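Local atomic coordinates of hydrolase, haloacid dehalogenase-like family (Porphyromonas gingivalis, PDB entry 2I6X), a protein that is a predicted hydrolase of the haloacid dehalogenase (HAD) superfamily, whose natural substrate is not established. Residues E61-L66 with N114-D119; A82-L87 with L118-S123; E23-F28 with D35-L40. All blocks are in the same frame, centred on the assembly; numbering follows the deposited sequence.

Overall arrangement
Interactions 1 and 2 share helix 115-121, which follows strand 106-111 of the parallel core sheet, and each sets it against a helical part of the chain inserted between core strands 7-10 and 106-111. Their centres lie 11 Å apart, and Leu83 CD2 touches Tyr116 CD2 at 3.6 Å. Interaction 3 is internal to the insertion, with its centre about 15 Å from that of interaction 1 and 16 Å from that of interaction 2; it meets the latter where Ser24 OG lies 2.7 Å from Ala82 O, a probable hydrogen bond. In HAD enzymes the active site usually lies between core and cap, so interactions 1 and 2 probably border that region.

Interaction 1 (E61-L66 with N114-D119); sequences EFRTEL and NPYVLD
Phe62 and Tyr116 meet rim to rim, the phenol oxygen of Tyr116 lying beside the edge of the Phe62 ring, near its plane, with OH 3.9 Å from CD2. Phe62 CE2 sits at the edge of the tyrosine ring, 4.4 Å from CE2 of Tyr116, a meeting of edges and not a stack. The helices stay well apart, with Phe62 CA 10.7 Å from Asn114 CA, and only long side chains can bridge this. Tyr116 does so from the first turn of its helix; its CG lies opposite the carbonyl carbon (chi1 -55°), which carries the ring out toward helix 59-70. Arg63 comes near the same hydroxyl: its NE is 4.2 Å from Tyr116 OH, which lies near the guanidinium plane, and the guanidinium and phenol planes are 71° apart. Glu59 holds this arginine in a salt bridge and also receives a weak hydrogen bond from the hydroxyl. At the start of helix 115-121, Asn114 is the N-cap, its OD1 taking a fairly straight bond (163°) from Val117 N. Val79 lies against both aromatic rings, and Leu52 against Phe62. The phenol therefore suits a boundary: its ring joins the apolar layer, while its oxygen, beside weakly positive aromatic C-H edges and an ion pair, probably gains mild electrostatic favour, with no hydrogen bond between residues 61-66 and 114-119 and a weak one to Glu59.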
ATOM      1  N   GLU A  61      17.788  10.403   1.869  1.00 64.96           N
ATOM      2  CA  GLU A  61      17.542  11.477   2.823  1.00 64.79           C
ATOM      3  C   GLU A  61      16.944  10.993   4.153  1.00 64.51           C
ATOM      4  O   GLU A  61      17.374  11.436   5.222  1.00 64.86           O
ATOM      5  CB  GLU A  61      16.659  12.565   2.198  1.00 64.59           C
ATOM      6  CG  GLU A  61      17.364  13.416   1.149  1.00 64.53           C
ATOM      7  CD  GLU A  61      16.431  14.435   0.517  1.00 65.85           C
ATOM      8  OE1 GLU A  61      15.290  14.064   0.153  1.00 67.05           O
ATOM      9  OE2 GLU A  61      16.835  15.612   0.388  1.00 65.50           O
ATOM     10  N   PHE A  62      15.980  10.075   4.079  1.00 63.88           N
ATOM     11  CA  PHE A  62      15.339   9.493   5.260  1.00 63.44           C
ATOM     12  C   PHE A  62      16.323   8.701   6.130  1.00 64.49           C
ATOM     13  O   PHE A  62      16.284   8.772   7.365  1.00 65.08           O
ATOM     14  CB  PHE A  62      14.161   8.617   4.817  1.00 62.41           C
ATOM     15  CG  PHE A  62      13.725   7.589   5.832  1.00 60.92           C
ATOM     16  CD1 PHE A  62      12.777   7.912   6.816  1.00 57.43           C
ATOM     17  CD2 PHE A  62      14.225   6.267   5.768  1.00 58.79           C
ATOM     18  CE1 PHE A  62      12.336   6.943   7.750  1.00 58.46           C
ATOM     19  CE2 PHE A  62      13.808   5.273   6.703  1.00 58.11           C
ATOM     20  CZ  PHE A  62      12.847   5.605   7.689  1.00 59.26           C
ATOM     21  N   ARG A  63      17.211   7.961   5.484  1.00 64.49           N
ATOM     22  CA  ARG A  63      18.148   7.135   6.201  1.00 65.55           C
ATOM     23  C   ARG A  63      19.239   7.976   6.866  1.00 65.45           C
ATOM     24  O   ARG A  63      19.646   7.701   7.999  1.00 65.39           O
ATOM     25  CB  ARG A  63      18.735   6.093   5.252  1.00 65.79           C
ATOM     26  CG  ARG A  63      19.501   4.992   5.936  1.00 68.00           C
ATOM     27  CD  ARG A  63      19.744   3.819   5.002  1.00 69.34           C
ATOM     28  NE  ARG A  63      19.725   4.192   3.586  1.00 70.13           N
ATOM     29  CZ  ARG A  63      20.776   4.649   2.915  1.00 69.89           C
ATOM     30  NH1 ARG A  63      21.929   4.808   3.547  1.00 69.49           N
ATOM     31  NH2 ARG A  63      20.661   4.976   1.628  1.00 68.89           N
ATOM     32  N   THR A  64      19.692   9.006   6.156  1.00 65.47           N
ATOM     33  CA  THR A  64      20.621   9.974   6.696  1.00 64.99           C
ATOM     34  C   THR A  64      20.032  10.596   7.961  1.00 64.98           C
ATOM     35  O   THR A  64      20.693  10.647   9.004  1.00 64.86           O
ATOM     36  CB  THR A  64      20.953  11.078   5.657  1.00 65.28           C
ATOM     37  OG1 THR A  64      21.555  10.481   4.503  1.00 65.82           O
ATOM     38  CG2 THR A  64      21.932  12.123   6.240  1.00 64.93           C
ATOM     39  N   GLU A  65      18.789  11.068   7.875  1.00 64.69           N
ATOM     40  CA  GLU A  65      18.149  11.673   9.039  1.00 64.74           C
ATOM     41  C   GLU A  65      17.889  10.675  10.166  1.00 64.01           C
ATOM     42  O   GLU A  65      18.015  11.030  11.335  1.00 64.10           O
ATOM     43  CB  GLU A  65      16.863  12.423   8.658  1.00 65.24           C
ATOM     44  CG  GLU A  65      17.088  13.593   7.736  1.00 67.13           C
ATOM     45  CD  GLU A  65      18.158  14.515   8.262  1.00 71.10           C
ATOM     46  OE1 GLU A  65      19.313  14.436   7.773  1.00 71.96           O
ATOM     47  OE2 GLU A  65      17.851  15.298   9.187  1.00 72.83           O
ATOM     48  N   LEU A  66      17.540   9.444   9.810  1.00 63.23           N
ATOM     49  CA  LEU A  66      17.260   8.396  10.798  1.00 63.31           C
ATOM     50  C   LEU A  66      18.535   8.019  11.549  1.00 62.73           C
ATOM     51  O   LEU A  66      18.504   7.801  12.760  1.00 62.94           O
ATOM     52  CB  LEU A  66      16.677   7.137  10.134  1.00 62.97           C
ATOM     53  CG  LEU A  66      15.531   6.332  10.779  1.00 64.08           C
ATOM     54  CD1 LEU A  66      15.562   4.872  10.317  1.00 64.68           C
ATOM     55  CD2 LEU A  66      15.446   6.385  12.299  1.00 64.09           C
ATOM     56  N   ASN A 114       6.571   2.807   0.652  1.00 63.23           N
ATOM     57  CA  ASN A 114       7.860   3.431   0.686  1.00 62.22           C
ATOM     58  C   ASN A 114       8.679   2.814  -0.446  1.00 61.86           C
ATOM     59  O   ASN A 114       8.268   1.808  -0.997  1.00 62.21           O
ATOM     60  CB  ASN A 114       8.463   3.197   2.051  1.00 61.87           C
ATOM     61  CG  ASN A 114       8.559   1.742   2.383  1.00 63.27           C
ATOM     62  OD1 ASN A 114       9.425   1.020   1.852  1.00 64.67           O
ATOM     63  ND2 ASN A 114       7.674   1.279   3.249  1.00 63.52           N
ATOM     64  N   PRO A 115       9.810   3.442  -0.833  1.00 61.53           N
ATOM     65  CA  PRO A 115      10.702   2.903  -1.883  1.00 61.33           C
ATOM     66  C   PRO A 115      11.214   1.464  -1.698  1.00 61.08           C
ATOM     67  O   PRO A 115      11.479   0.798  -2.701  1.00 61.50           O
ATOM     68  CB  PRO A 115      11.896   3.860  -1.856  1.00 60.29           C
ATOM     69  CG  PRO A 115      11.382   5.068  -1.285  1.00 61.28           C
ATOM     70  CD  PRO A 115      10.288   4.735  -0.330  1.00 60.39           C
ATOM     71  N   TYR A 116      11.392   1.023  -0.447  1.00 60.66           N
ATOM     72  CA  TYR A 116      11.895  -0.319  -0.136  1.00 60.18           C
ATOM     73  C   TYR A 116      10.882  -1.372  -0.573  1.00 61.25           C
ATOM     74  O   TYR A 116      11.231  -2.319  -1.277  1.00 61.66           O
ATOM     75  CB  TYR A 116      12.181  -0.495   1.361  1.00 58.36           C
ATOM     76  CG  TYR A 116      13.111   0.529   1.964  1.00 56.87           C
ATOM     77  CD1 TYR A 116      14.496   0.435   1.792  1.00 54.53           C
ATOM     78  CD2 TYR A 116      12.608   1.602   2.712  1.00 54.90           C
ATOM     79  CE1 TYR A 116      15.346   1.386   2.346  1.00 53.07           C
ATOM     80  CE2 TYR A 116      13.454   2.544   3.267  1.00 53.44           C
ATOM     81  CZ  TYR A 116      14.814   2.434   3.084  1.00 53.83           C
ATOM     82  OH  TYR A 116      15.639   3.374   3.644  1.00 53.61           O
ATOM     83  N   VAL A 117       9.631  -1.203  -0.160  1.00 62.18           N
ATOM     84  CA  VAL A 117       8.589  -2.156  -0.516  1.00 63.54           C
ATOM     85  C   VAL A 117       8.415  -2.167  -2.036  1.00 63.93           C
ATOM     86  O   VAL A 117       8.261  -3.215  -2.648  1.00 63.69           O
ATOM     87  CB  VAL A 117       7.259  -1.865   0.246  1.00 63.87           C
ATOM     88  CG1 VAL A 117       6.112  -2.752  -0.260  1.00 63.48           C
ATOM     89  CG2 VAL A 117       7.467  -2.116   1.731  1.00 64.31           C
ATOM     90  N   LEU A 118       8.495  -0.987  -2.635  1.00 64.90           N
ATOM     91  CA  LEU A 118       8.421  -0.858  -4.075  1.00 65.55           C
ATOM     92  C   LEU A 118       9.582  -1.540  -4.795  1.00 65.90           C
ATOM     93  O   LEU A 118       9.357  -2.167  -5.834  1.00 67.04           O
ATOM     94  CB  LEU A 118       8.321   0.608  -4.475  1.00 65.51           C
ATOM     95  CG  LEU A 118       6.930   1.223  -4.385  1.00 67.14           C
ATOM     96  CD1 LEU A 118       6.986   2.652  -4.942  1.00 68.70           C
ATOM     97  CD2 LEU A 118       5.898   0.353  -5.134  1.00 67.91           C
ATOM     98  N   ASP A 119      10.801  -1.430  -4.259  1.00 65.36           N
ATOM     99  CA  ASP A 119      11.915  -2.194  -4.781  1.00 65.43           C
ATOM    100  C   ASP A 119      11.591  -3.708  -4.751  1.00 64.90           C
ATOM    101  O   ASP A 119      11.864  -4.426  -5.724  1.00 64.87           O
ATOM    102  CB  ASP A 119      13.230  -1.864  -4.043  1.00 65.88           C
ATOM    103  CG  ASP A 119      13.800  -0.448  -4.393  1.00 69.77           C
ATOM    104  OD1 ASP A 119      13.250   0.267  -5.275  1.00 72.62           O
ATOM    105  OD2 ASP A 119      14.813  -0.022  -3.765  1.00 72.16           O
TER

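Interaction 2 (A82-L87 with L118-S123); sequences ALLGFL and LDLAMS
Leu120 meets Leu84 and Leu87 through a single methyl, and the apolar part of the contact is entirely this trio. CD2 of Leu120 lies 3.8 Å from CD2 of Leu84 and 3.7 Å from CD1 of Leu87. Leu84 CD2 and Leu87 CD1 stand 5.0 Å apart, so the third methyl faces the notch between them. Leu87 comes at Leu120 tip to tip, whereas Leu84 approaches at a slant. A first torsion of 169° swings the branched end of Leu120 toward the two leucines. Branched apolar ends suit a three-way meeting without directional bonds.

No hydrogen bond crosses between the segments. Leu120 O accepts from both Ser123 N and Ser123 OG, the latter at 2.8 Å, so the small hydroxyl residue closes the end of helix 115-121; its OG also bonds to Arg125 N. Leu87 N reaches Leu84 O at 3.1 Å, a tight turn that brings the two leucines onto one side.

From Leu87 the chain enters strand 87-90, paired antiparallel with strand 17-19. Such a two-stranded neck, where the chain leaves and re-enters the core, is consistent with the cap-core junction of HAD proteins with a helical cap.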
ATOM      1  N   ALA A  82      14.518  -4.353   8.005  1.00 66.04           N
ATOM      2  CA  ALA A  82      13.580  -4.056   9.089  1.00 66.50           C
ATOM      3  C   ALA A  82      12.177  -3.715   8.584  1.00 66.58           C
ATOM      4  O   ALA A  82      11.181  -4.192   9.140  1.00 67.13           O
ATOM      5  CB  ALA A  82      14.119  -2.934   9.971  1.00 66.48           C
ATOM      6  N   LEU A  83      12.085  -2.884   7.550  1.00 66.13           N
ATOM      7  CA  LEU A  83      10.789  -2.559   6.989  1.00 66.53           C
ATOM      8  C   LEU A  83      10.118  -3.816   6.430  1.00 67.07           C
ATOM      9  O   LEU A  83       8.916  -4.034   6.598  1.00 67.44           O
ATOM     10  CB  LEU A  83      10.911  -1.466   5.926  1.00 66.39           C
ATOM     11  CG  LEU A  83      10.284  -0.065   6.127  1.00 68.19           C
ATOM     12  CD1 LEU A  83       9.367   0.154   7.358  1.00 64.97           C
ATOM     13  CD2 LEU A  83      11.332   1.016   6.008  1.00 66.51           C
ATOM     14  N   LEU A  84      10.888  -4.676   5.788  1.00 67.27           N
ATOM     15  CA  LEU A  84      10.279  -5.879   5.247  1.00 67.84           C
ATOM     16  C   LEU A  84       9.777  -6.886   6.313  1.00 67.26           C
ATOM     17  O   LEU A  84       9.091  -7.839   5.963  1.00 66.67           O
ATOM     18  CB  LEU A  84      11.197  -6.542   4.221  1.00 68.09           C
ATOM     19  CG  LEU A  84      10.723  -6.181   2.817  1.00 69.46           C
ATOM     20  CD1 LEU A  84      10.978  -4.725   2.395  1.00 69.71           C
ATOM     21  CD2 LEU A  84      11.488  -7.107   1.962  1.00 74.29           C
ATOM     22  N   GLY A  85      10.102  -6.649   7.590  1.00 66.32           N
ATOM     23  CA  GLY A  85       9.525  -7.410   8.692  1.00 65.83           C
ATOM     24  C   GLY A  85       8.015  -7.251   8.782  1.00 65.87           C
ATOM     25  O   GLY A  85       7.337  -8.113   9.330  1.00 65.58           O
ATOM     26  N   PHE A  86       7.508  -6.123   8.280  1.00 65.89           N
ATOM     27  CA  PHE A  86       6.080  -5.859   8.138  1.00 66.88           C
ATOM     28  C   PHE A  86       5.337  -6.888   7.284  1.00 66.88           C
ATOM     29  O   PHE A  86       4.158  -7.152   7.541  1.00 66.66           O
ATOM     30  CB  PHE A  86       5.852  -4.477   7.489  1.00 66.94           C
ATOM     31  CG  PHE A  86       5.441  -3.394   8.450  1.00 67.31           C
ATOM     32  CD1 PHE A  86       4.139  -3.320   8.917  1.00 69.06           C
ATOM     33  CD2 PHE A  86       6.359  -2.420   8.864  1.00 69.63           C
ATOM     34  CE1 PHE A  86       3.735  -2.276   9.781  1.00 70.14           C
ATOM     35  CE2 PHE A  86       5.979  -1.380   9.752  1.00 68.76           C
ATOM     36  CZ  PHE A  86       4.667  -1.311  10.208  1.00 69.27           C
ATOM     37  N   LEU A  87       6.012  -7.459   6.277  1.00 66.84           N
ATOM     38  CA  LEU A  87       5.308  -8.238   5.254  1.00 67.58           C
ATOM     39  C   LEU A  87       5.199  -9.715   5.633  1.00 67.90           C
ATOM     40  O   LEU A  87       6.097 -10.512   5.350  1.00 68.49           O
ATOM     41  CB  LEU A  87       5.923  -8.045   3.852  1.00 67.50           C
ATOM     42  CG  LEU A  87       6.382  -6.688   3.287  1.00 67.87           C
ATOM     43  CD1 LEU A  87       6.473  -6.795   1.765  1.00 67.87           C
ATOM     44  CD2 LEU A  87       5.519  -5.461   3.670  1.00 68.62           C
ATOM     45  N   LEU A 118       8.495  -0.987  -2.635  1.00 64.90           N
ATOM     46  CA  LEU A 118       8.421  -0.858  -4.075  1.00 65.55           C
ATOM     47  C   LEU A 118       9.582  -1.540  -4.795  1.00 65.90           C
ATOM     48  O   LEU A 118       9.357  -2.167  -5.834  1.00 67.04           O
ATOM     49  CB  LEU A 118       8.321   0.608  -4.475  1.00 65.51           C
ATOM     50  CG  LEU A 118       6.930   1.223  -4.385  1.00 67.14           C
ATOM     51  CD1 LEU A 118       6.986   2.652  -4.942  1.00 68.70           C
ATOM     52  CD2 LEU A 118       5.898   0.353  -5.134  1.00 67.91           C
ATOM     53  N   ASP A 119      10.801  -1.430  -4.259  1.00 65.36           N
ATOM     54  CA  ASP A 119      11.915  -2.194  -4.781  1.00 65.43           C
ATOM     55  C   ASP A 119      11.591  -3.708  -4.751  1.00 64.90           C
ATOM     56  O   ASP A 119      11.864  -4.426  -5.724  1.00 64.87           O
ATOM     57  CB  ASP A 119      13.230  -1.864  -4.043  1.00 65.88           C
ATOM     58  CG  ASP A 119      13.800  -0.448  -4.393  1.00 69.77           C
ATOM     59  OD1 ASP A 119      13.250   0.267  -5.275  1.00 72.62           O
ATOM     60  OD2 ASP A 119      14.813  -0.022  -3.765  1.00 72.16           O
ATOM     61  N   LEU A 120      11.000  -4.191  -3.661  1.00 64.21           N
ATOM     62  CA  LEU A 120      10.637  -5.608  -3.569  1.00 64.20           C
ATOM     63  C   LEU A 120       9.547  -5.971  -4.581  1.00 64.53           C
ATOM     64  O   LEU A 120       9.653  -6.962  -5.312  1.00 64.21           O
ATOM     65  CB  LEU A 120      10.190  -6.011  -2.150  1.00 63.93           C
ATOM     66  CG  LEU A 120       9.548  -7.425  -2.113  1.00 63.77           C
ATOM     67  CD1 LEU A 120      10.489  -8.529  -2.586  1.00 57.59           C
ATOM     68  CD2 LEU A 120       8.924  -7.769  -0.768  1.00 63.87           C
ATOM     69  N   ALA A 121       8.508  -5.151  -4.602  1.00 64.96           N
ATOM     70  CA  ALA A 121       7.342  -5.353  -5.456  1.00 66.06           C
ATOM     71  C   ALA A 121       7.640  -5.333  -6.953  1.00 66.64           C
ATOM     72  O   ALA A 121       6.921  -5.948  -7.722  1.00 66.55           O
ATOM     73  CB  ALA A 121       6.250  -4.333  -5.112  1.00 64.95           C
HETATM   74  N   MSE A 122       8.692  -4.632  -7.352  0.50 67.19           N
HETATM   75  CA  MSE A 122       9.027  -4.537  -8.765  0.50 68.16           C
HETATM   76  C   MSE A 122      10.174  -5.472  -9.150  0.50 67.92           C
HETATM   77  O   MSE A 122      10.749  -5.338 -10.230  0.50 68.48           O
HETATM   78  CB  MSE A 122       9.316  -3.079  -9.151  0.50 68.77           C
HETATM   79  CG  MSE A 122       8.144  -2.126  -8.876  0.50 72.02           C
HETATM   80 SE   MSE A 122       6.535  -2.562  -9.927  0.50 81.43          SE
HETATM   81  CE  MSE A 122       7.187  -1.875 -11.650  0.50 78.71           C
ATOM     82  N   SER A 123      10.494  -6.419  -8.264  1.00 67.69           N
ATOM     83  CA  SER A 123      11.479  -7.445  -8.548  1.00 66.83           C
ATOM     84  C   SER A 123      10.807  -8.775  -8.929  1.00 66.80           C
ATOM     85  O   SER A 123       9.596  -8.929  -8.767  1.00 66.51           O
ATOM     86  CB  SER A 123      12.443  -7.620  -7.367  1.00 66.48           C
ATOM     87  OG  SER A 123      11.854  -8.362  -6.325  1.00 64.60           O
TER

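Interaction 3 (E23-F28 with D35-L40); sequences ESIRRF and DIEEML
Ile25 and Glu37 bring the two backbones closest, their CA atoms 6.3 Å apart, where the single helical turn 36-39 packs against helix 21-30. CG2 of Ile25, anti to the backbone N, touches CG2 of Ile36 at 3.7 Å, while CD1, on the other branch, meets CD2 of Leu40 at 3.6 Å as the side chains slide past in opposite directions. Beta-branched isoleucine suits this place because its arms diverge. Phe28 follows along the same side of the helix. Ile36 crosses it at about a right angle, its CG1 3.6 Å from Phe28 CB, and its CD1 lies over one face of the ring, 3.9 Å from the centroid and 24° off the normal, in a CH-pi contact. A first torsion of -176° sends Ile36 CG1 there. A helix and a single helical turn joined by a brief loop open the helical insertion after core strand 7-10, consistent with the cap of a HAD protein; Phe49 of helix 48-54 packs on Ile36 and Leu40, and Leu83 on Phe28. At the margin the side chain of Glu37 crosses Ile25 at about a right angle, its carboxylate oxygen OE2 3.8 Å from Ile25 CG2, and has a weak, long ion pair with Lys29. Within helix 21-30, Glu23 OE1 uses its anti lone pair to accept from Arg27 NE at 2.9 Å, a firm salt bridge; Arg26, modelled in two conformers, joins it less certainly.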
ATOM      1  N   GLU A  23       6.765  -7.332  14.313  1.00 64.85           N
ATOM      2  CA  GLU A  23       7.976  -7.915  13.765  1.00 64.88           C
ATOM      3  C   GLU A  23       8.905  -6.839  13.216  1.00 65.35           C
ATOM      4  O   GLU A  23      10.114  -6.822  13.529  1.00 65.96           O
ATOM      5  CB  GLU A  23       7.632  -8.955  12.695  1.00 65.21           C
ATOM      6  CG  GLU A  23       8.835  -9.523  11.947  1.00 64.93           C
ATOM      7  CD  GLU A  23       9.851 -10.180  12.866  1.00 67.48           C
ATOM      8  OE1 GLU A  23      11.034 -10.220  12.465  1.00 68.89           O
ATOM      9  OE2 GLU A  23       9.477 -10.644  13.981  1.00 67.07           O
ATOM     10  N   SER A  24       8.354  -5.928  12.418  1.00 65.26           N
ATOM     11  CA  SER A  24       9.124  -4.756  12.016  1.00 65.46           C
ATOM     12  C   SER A  24       9.591  -3.927  13.226  1.00 65.43           C
ATOM     13  O   SER A  24      10.720  -3.455  13.228  1.00 65.87           O
ATOM     14  CB  SER A  24       8.358  -3.899  11.025  1.00 65.52           C
ATOM     15  OG  SER A  24       9.201  -2.902  10.468  1.00 66.79           O
ATOM     16  N   ILE A  25       8.752  -3.763  14.257  1.00 65.54           N
ATOM     17  CA  ILE A  25       9.194  -3.074  15.482  1.00 65.44           C
ATOM     18  C   ILE A  25      10.414  -3.797  16.102  1.00 65.40           C
ATOM     19  O   ILE A  25      11.357  -3.140  16.550  1.00 65.17           O
ATOM     20  CB  ILE A  25       8.076  -2.918  16.557  1.00 65.36           C
ATOM     21  CG1 ILE A  25       6.837  -2.171  16.027  1.00 67.08           C
ATOM     22  CG2 ILE A  25       8.609  -2.253  17.823  1.00 64.49           C
ATOM     23  CD1 ILE A  25       7.065  -0.770  15.486  1.00 69.36           C
ATOM     24  N   ARG A  26      10.376  -5.132  16.117  0.50 65.36           N
ATOM     25  CA  ARG A  26      11.465  -5.973  16.644  0.50 65.30           C
ATOM     26  C   ARG A  26      12.780  -5.735  15.885  0.50 64.66           C
ATOM     27  O   ARG A  26      13.826  -5.529  16.505  0.50 64.62           O
ATOM     28  CB  ARG A  26      11.062  -7.459  16.587  0.50 65.11           C
ATOM     29  CG  ARG A  26      11.965  -8.427  17.342  0.50 65.68           C
ATOM     30  CD  ARG A  26      11.849  -9.860  16.785  0.50 66.04           C
ATOM     31  NE  ARG A  26      12.479 -10.019  15.462  0.50 67.23           N
ATOM     32  CZ  ARG A  26      12.547 -11.166  14.780  0.50 67.81           C
ATOM     33  NH1 ARG A  26      13.134 -11.205  13.593  0.50 68.25           N
ATOM     34  NH2 ARG A  26      12.021 -12.283  15.280  0.50 67.67           N
ATOM     35  N   ARG A  27      12.712  -5.748  14.554  1.00 64.15           N
ATOM     36  CA  ARG A  27      13.891  -5.556  13.706  1.00 63.43           C
ATOM     37  C   ARG A  27      14.480  -4.137  13.841  1.00 63.61           C
ATOM     38  O   ARG A  27      15.711  -3.962  13.973  1.00 63.50           O
ATOM     39  CB  ARG A  27      13.569  -5.906  12.246  1.00 63.55           C
ATOM     40  CG  ARG A  27      13.186  -7.365  12.010  1.00 62.52           C
ATOM     41  CD  ARG A  27      12.981  -7.650  10.525  1.00 62.61           C
ATOM     42  NE  ARG A  27      12.442  -8.987  10.306  1.00 61.95           N
ATOM     43  CZ  ARG A  27      12.375  -9.618   9.126  1.00 63.04           C
ATOM     44  NH1 ARG A  27      12.817  -9.045   7.997  1.00 60.31           N
ATOM     45  NH2 ARG A  27      11.869 -10.850   9.078  1.00 59.82           N
ATOM     46  N   PHE A  28      13.599  -3.131  13.873  1.00 62.98           N
ATOM     47  CA  PHE A  28      14.040  -1.749  14.111  1.00 62.16           C
ATOM     48  C   PHE A  28      14.761  -1.541  15.440  1.00 62.42           C
ATOM     49  O   PHE A  28      15.771  -0.840  15.493  1.00 63.06           O
ATOM     50  CB  PHE A  28      12.900  -0.753  13.937  1.00 60.94           C
ATOM     51  CG  PHE A  28      12.705  -0.319  12.522  1.00 59.26           C
ATOM     52  CD1 PHE A  28      13.720   0.355  11.846  1.00 57.76           C
ATOM     53  CD2 PHE A  28      11.506  -0.597  11.848  1.00 59.08           C
ATOM     54  CE1 PHE A  28      13.545   0.757  10.513  1.00 58.42           C
ATOM     55  CE2 PHE A  28      11.304  -0.205  10.513  1.00 56.15           C
ATOM     56  CZ  PHE A  28      12.324   0.481   9.844  1.00 58.42           C
ATOM     57  N   ASP A  35      13.030   4.235  19.728  1.00 62.38           N
ATOM     58  CA  ASP A  35      11.750   4.914  19.862  1.00 63.09           C
ATOM     59  C   ASP A  35      10.873   4.612  18.635  1.00 62.67           C
ATOM     60  O   ASP A  35       9.989   5.393  18.284  1.00 62.28           O
ATOM     61  CB  ASP A  35      11.966   6.420  20.035  1.00 62.99           C
ATOM     62  CG  ASP A  35      12.405   6.787  21.433  1.00 66.33           C
ATOM     63  OD1 ASP A  35      11.609   6.626  22.391  1.00 68.35           O
ATOM     64  OD2 ASP A  35      13.554   7.262  21.586  1.00 69.97           O
ATOM     65  N   ILE A  36      11.131   3.472  17.994  1.00 62.53           N
ATOM     66  CA  ILE A  36      10.437   3.097  16.754  1.00 62.43           C
ATOM     67  C   ILE A  36       8.916   3.022  16.870  1.00 63.18           C
ATOM     68  O   ILE A  36       8.204   3.434  15.954  1.00 62.89           O
ATOM     69  CB  ILE A  36      10.977   1.771  16.113  1.00 62.22           C
ATOM     70  CG1 ILE A  36      10.266   1.496  14.778  1.00 60.83           C
ATOM     71  CG2 ILE A  36      10.886   0.573  17.073  1.00 60.82           C
ATOM     72  CD1 ILE A  36      10.630   2.494  13.660  1.00 57.90           C
ATOM     73  N   GLU A  37       8.435   2.481  17.984  1.00 64.08           N
ATOM     74  CA  GLU A  37       7.018   2.224  18.159  1.00 65.45           C
ATOM     75  C   GLU A  37       6.225   3.534  18.105  1.00 66.05           C
ATOM     76  O   GLU A  37       5.170   3.611  17.472  1.00 65.76           O
ATOM     77  CB  GLU A  37       6.797   1.472  19.466  1.00 65.71           C
ATOM     78  CG  GLU A  37       5.369   1.044  19.725  1.00 67.56           C
ATOM     79  CD  GLU A  37       5.287  -0.242  20.530  1.00 69.58           C
ATOM     80  OE1 GLU A  37       4.212  -0.484  21.133  1.00 69.26           O
ATOM     81  OE2 GLU A  37       6.293  -1.003  20.556  1.00 69.67           O
ATOM     82  N   GLU A  38       6.759   4.574  18.730  1.00 67.15           N
ATOM     83  CA  GLU A  38       6.115   5.872  18.644  1.00 68.82           C
ATOM     84  C   GLU A  38       6.346   6.556  17.285  1.00 69.34           C
ATOM     85  O   GLU A  38       5.484   7.305  16.817  1.00 69.47           O
ATOM     86  CB  GLU A  38       6.460   6.770  19.852  1.00 69.08           C
ATOM     87  CG  GLU A  38       7.366   7.970  19.574  1.00 69.95           C
ATOM     88  CD  GLU A  38       8.190   8.352  20.784  1.00 71.33           C
ATOM     89  OE1 GLU A  38       7.884   9.381  21.432  1.00 70.46           O
ATOM     90  OE2 GLU A  38       9.141   7.601  21.091  1.00 71.58           O
HETATM   91  N   MSE A  39       7.503   6.296  16.670  0.50 70.02           N
HETATM   92  CA  MSE A  39       7.817   6.830  15.337  0.50 71.03           C
HETATM   93  C   MSE A  39       6.850   6.287  14.287  0.50 70.96           C
HETATM   94  O   MSE A  39       6.492   6.994  13.344  0.50 71.05           O
HETATM   95  CB  MSE A  39       9.271   6.536  14.928  0.50 70.87           C
HETATM   96  CG  MSE A  39      10.328   7.474  15.550  0.50 71.85           C
HETATM   97 SE   MSE A  39      11.954   7.763  14.448  0.50 73.16          SE
HETATM   98  CE  MSE A  39      12.453   5.918  14.161  0.50 73.79           C
ATOM     99  N   LEU A  40       6.426   5.035  14.476  1.00 71.06           N
ATOM    100  CA  LEU A  40       5.492   4.333  13.584  1.00 71.93           C
ATOM    101  C   LEU A  40       3.999   4.436  13.967  1.00 73.10           C
ATOM    102  O   LEU A  40       3.167   3.784  13.337  1.00 74.09           O
ATOM    103  CB  LEU A  40       5.882   2.848  13.479  1.00 71.78           C
ATOM    104  CG  LEU A  40       6.585   2.326  12.218  1.00 72.56           C
ATOM    105  CD1 LEU A  40       7.394   3.393  11.512  1.00 72.61           C
ATOM    106  CD2 LEU A  40       7.455   1.089  12.468  1.00 71.62           C
TER